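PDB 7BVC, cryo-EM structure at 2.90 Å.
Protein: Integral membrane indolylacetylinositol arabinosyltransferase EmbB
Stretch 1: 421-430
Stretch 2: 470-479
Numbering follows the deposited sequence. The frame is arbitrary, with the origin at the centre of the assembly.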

# COMPACT_ATOMS: atom_id res chain seq x y z
N ILE B 421 13.69 -34.77 13.46
CA ILE B 421 14.62 -33.64 13.53
C ILE B 421 15.33 -33.45 12.19
O ILE B 421 15.48 -32.33 11.71
CB ILE B 421 15.61 -33.83 14.68
CG1 ILE B 421 14.86 -33.94 16.01
CG2 ILE B 421 16.59 -32.68 14.74
CD1 ILE B 421 15.76 -33.90 17.22
N THR B 422 15.77 -34.55 11.58
CA THR B 422 16.41 -34.45 10.27
C THR B 422 15.42 -33.97 9.22
O THR B 422 15.78 -33.18 8.34
CB THR B 422 16.99 -35.80 9.85
OG1 THR B 422 15.93 -36.67 9.43
CG2 THR B 422 17.73 -36.44 10.99
N THR B 423 14.17 -34.44 9.29
CA THR B 423 13.16 -33.96 8.34
C THR B 423 12.93 -32.46 8.49
O THR B 423 12.85 -31.74 7.49
CB THR B 423 11.85 -34.73 8.55
OG1 THR B 423 12.07 -36.13 8.32
CG2 THR B 423 10.79 -34.23 7.58
N ALA B 424 12.83 -31.98 9.73
CA ALA B 424 12.62 -30.55 9.96
C ALA B 424 13.82 -29.74 9.48
O ALA B 424 13.65 -28.68 8.87
CB ALA B 424 12.35 -30.29 11.44
N ALA B 425 15.04 -30.23 9.73
CA ALA B 425 16.22 -29.53 9.25
C ALA B 425 16.24 -29.46 7.72
O ALA B 425 16.49 -28.40 7.14
CB ALA B 425 17.48 -30.22 9.76
N PHE B 426 15.94 -30.58 7.06
CA PHE B 426 16.00 -30.60 5.60
C PHE B 426 14.92 -29.74 4.97
O PHE B 426 15.15 -29.11 3.94
CB PHE B 426 15.91 -32.04 5.10
CG PHE B 426 17.25 -32.69 4.89
CD1 PHE B 426 17.85 -33.40 5.92
CD2 PHE B 426 17.90 -32.59 3.68
CE1 PHE B 426 19.08 -33.99 5.73
CE2 PHE B 426 19.13 -33.18 3.49
CZ PHE B 426 19.72 -33.88 4.52
N THR B 427 13.73 -29.71 5.57
CA THR B 427 12.69 -28.85 5.03
C THR B 427 12.87 -27.39 5.42
O THR B 427 12.25 -26.52 4.80
CB THR B 427 11.31 -29.33 5.47
OG1 THR B 427 10.30 -28.58 4.79
CG2 THR B 427 11.13 -29.15 6.94
N LEU B 428 13.69 -27.09 6.43
CA LEU B 428 14.09 -25.72 6.68
C LEU B 428 15.18 -25.27 5.72
O LEU B 428 15.26 -24.08 5.38
CB LEU B 428 14.56 -25.56 8.13
CG LEU B 428 14.97 -24.17 8.62
CD1 LEU B 428 14.45 -23.94 10.02
CD2 LEU B 428 16.48 -24.01 8.58
N GLY B 429 16.01 -26.20 5.26
CA GLY B 429 17.07 -25.88 4.33
C GLY B 429 16.61 -25.62 2.91
O GLY B 429 17.43 -25.42 2.02
N ILE B 430 15.30 -25.62 2.69
CA ILE B 430 14.75 -25.35 1.36
C ILE B 430 14.56 -23.86 1.13
O ILE B 430 15.03 -23.30 0.14
CB ILE B 430 13.42 -26.11 1.17
CG1 ILE B 430 13.65 -27.62 1.14
CG2 ILE B 430 12.73 -25.66 -0.11
CD1 ILE B 430 12.39 -28.42 0.91
N ALA B 470 23.71 -35.52 16.30
CA ALA B 470 24.17 -35.89 14.96
C ALA B 470 23.05 -35.81 13.94
O ALA B 470 23.30 -35.47 12.78
CB ALA B 470 24.78 -37.29 14.98
N ALA B 471 21.82 -36.11 14.35
CA ALA B 471 20.69 -36.01 13.44
C ALA B 471 20.38 -34.56 13.09
O ALA B 471 20.14 -34.23 11.92
CB ALA B 471 19.46 -36.69 14.06
N GLY B 472 20.38 -33.69 14.09
CA GLY B 472 20.08 -32.29 13.83
C GLY B 472 21.17 -31.60 13.03
O GLY B 472 20.87 -30.84 12.10
N THR B 473 22.43 -31.84 13.37
CA THR B 473 23.55 -31.20 12.69
C THR B 473 24.12 -32.13 11.62
O THR B 473 25.21 -32.68 11.73
CB THR B 473 24.62 -30.78 13.70
OG1 THR B 473 23.99 -30.19 14.84
CG2 THR B 473 25.57 -29.77 13.08
N VAL B 474 23.32 -32.32 10.57
CA VAL B 474 23.78 -33.06 9.39
C VAL B 474 23.47 -32.34 8.09
O VAL B 474 24.08 -32.66 7.05
CB VAL B 474 23.16 -34.48 9.37
CG1 VAL B 474 21.67 -34.41 9.09
CG2 VAL B 474 23.88 -35.38 8.38
N ILE B 475 22.58 -31.35 8.08
CA ILE B 475 22.29 -30.61 6.85
C ILE B 475 23.40 -29.64 6.49
O ILE B 475 23.38 -29.09 5.38
CB ILE B 475 20.95 -29.86 6.97
CG1 ILE B 475 20.43 -29.47 5.58
CG2 ILE B 475 21.10 -28.63 7.85
CD1 ILE B 475 19.16 -28.69 5.60
N LEU B 476 24.35 -29.39 7.39
CA LEU B 476 25.47 -28.53 7.04
C LEU B 476 26.33 -29.13 5.94
O LEU B 476 26.84 -28.39 5.09
CB LEU B 476 26.33 -28.24 8.27
CG LEU B 476 25.63 -27.46 9.39
CD1 LEU B 476 26.62 -27.04 10.46
CD2 LEU B 476 24.91 -26.25 8.83
N ALA B 477 26.48 -30.46 5.91
CA ALA B 477 27.25 -31.13 4.88
C ALA B 477 26.58 -31.07 3.51
O ALA B 477 27.25 -31.33 2.51
CB ALA B 477 27.48 -32.59 5.27
N VAL B 478 25.29 -30.75 3.45
CA VAL B 478 24.58 -30.59 2.19
C VAL B 478 24.47 -29.12 1.80
O VAL B 478 24.54 -28.78 0.62
CB VAL B 478 23.19 -31.25 2.28
CG1 VAL B 478 22.41 -31.05 1.00
CG2 VAL B 478 23.33 -32.73 2.60
N VAL B 479 24.31 -28.25 2.79
CA VAL B 479 24.21 -26.82 2.53
C VAL B 479 25.55 -26.26 2.08
O VAL B 479 25.62 -25.45 1.14
CB VAL B 479 23.68 -26.09 3.78
CG1 VAL B 479 23.85 -24.59 3.63
CG2 VAL B 479 22.22 -26.44 4.01

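The contact between 421-430 and 470-479 is a mainly apolar packing of a helix against a broken helical segment, with no hydrogen bond between the two stretches. Together they bury 427 Å², counting both sides.

The backbones run in the same direction, as the order of nearest CA pairs establishes: Thr-422 CA lies 5.5 Å from Ala-471 CA, Phe-426 CA 6.4 Å from Ile-475 CA, and Gly-429 CA 7.4 Å from Val-479 CA. The gap therefore widens along the contact. Stretch 1 is helical through Leu-428, with regular hydrogen bonds such as Phe-426 N to Thr-422 O at 2.9 Å. Stretch 2 is interrupted: Thr-473 is the first residue to leave helical phi/psi (-98/70), and the chain is helical again over Leu-476 to Val-479, with Val-479 N hydrogen-bonded to Ile-475 O at 2.9 Å.

The closest CA approach, at the first end, falls among small residues. Ile-421 CG2 sits 3.6 Å from Gly-472 CA; a CB on Gly-472 would be tight against Ile-421 CG2 but would fit. Thr-422 presents its methyl rather than a polar group: CG2 is 3.4 Å from Ala-471 O and 3.5 Å from Ala-471 CB, while the hydroxyl OG1 hydrogen-bonds to a residue elsewhere in the structure. Ala-425 CB, 4.2 Å from Gly-472 O, continues this close-fitting surface.

Ile-475, with the largest covered area of any residue here (80 Å²), is the centre of the packing. Its extended side chain (chi1 and chi2 both t) carries CD1 to the stretch 1 backbone, 3.1 Å from Ala-425 O and 3.7 Å from both Phe-426 CA and Gly-429 CA. The 3.1 Å approach is close for a methyl carbon and a carbonyl oxygen; that oxygen also accepts the 2.9 Å hydrogen bond from Gly-429 N. With Ile-475 placed as it is, Gly-429 has no room for a CB: an ideal one would point toward stretch 2 and fall 2.4 Å from Ile-475 CD1, a clash.

Phe-426 has the largest covered area in stretch 1, 71 Å². Its CA-to-CB bond points sideways, but the end of the side chain comes nearer to stretch 2, at a chi1 of -93° that lies between wells. Ile-475 CG1 lies over one ring face, 4.4 Å from Phe-426 CD2. Val-474 CG1 and Val-478 CG2 approach obliquely, at 4.3 Å from Phe-426 CE1 and 4.2 Å from Phe-426 CZ respectively. These distances indicate dispersion contacts, with hydrocarbon meeting hydrocarbon around the ring.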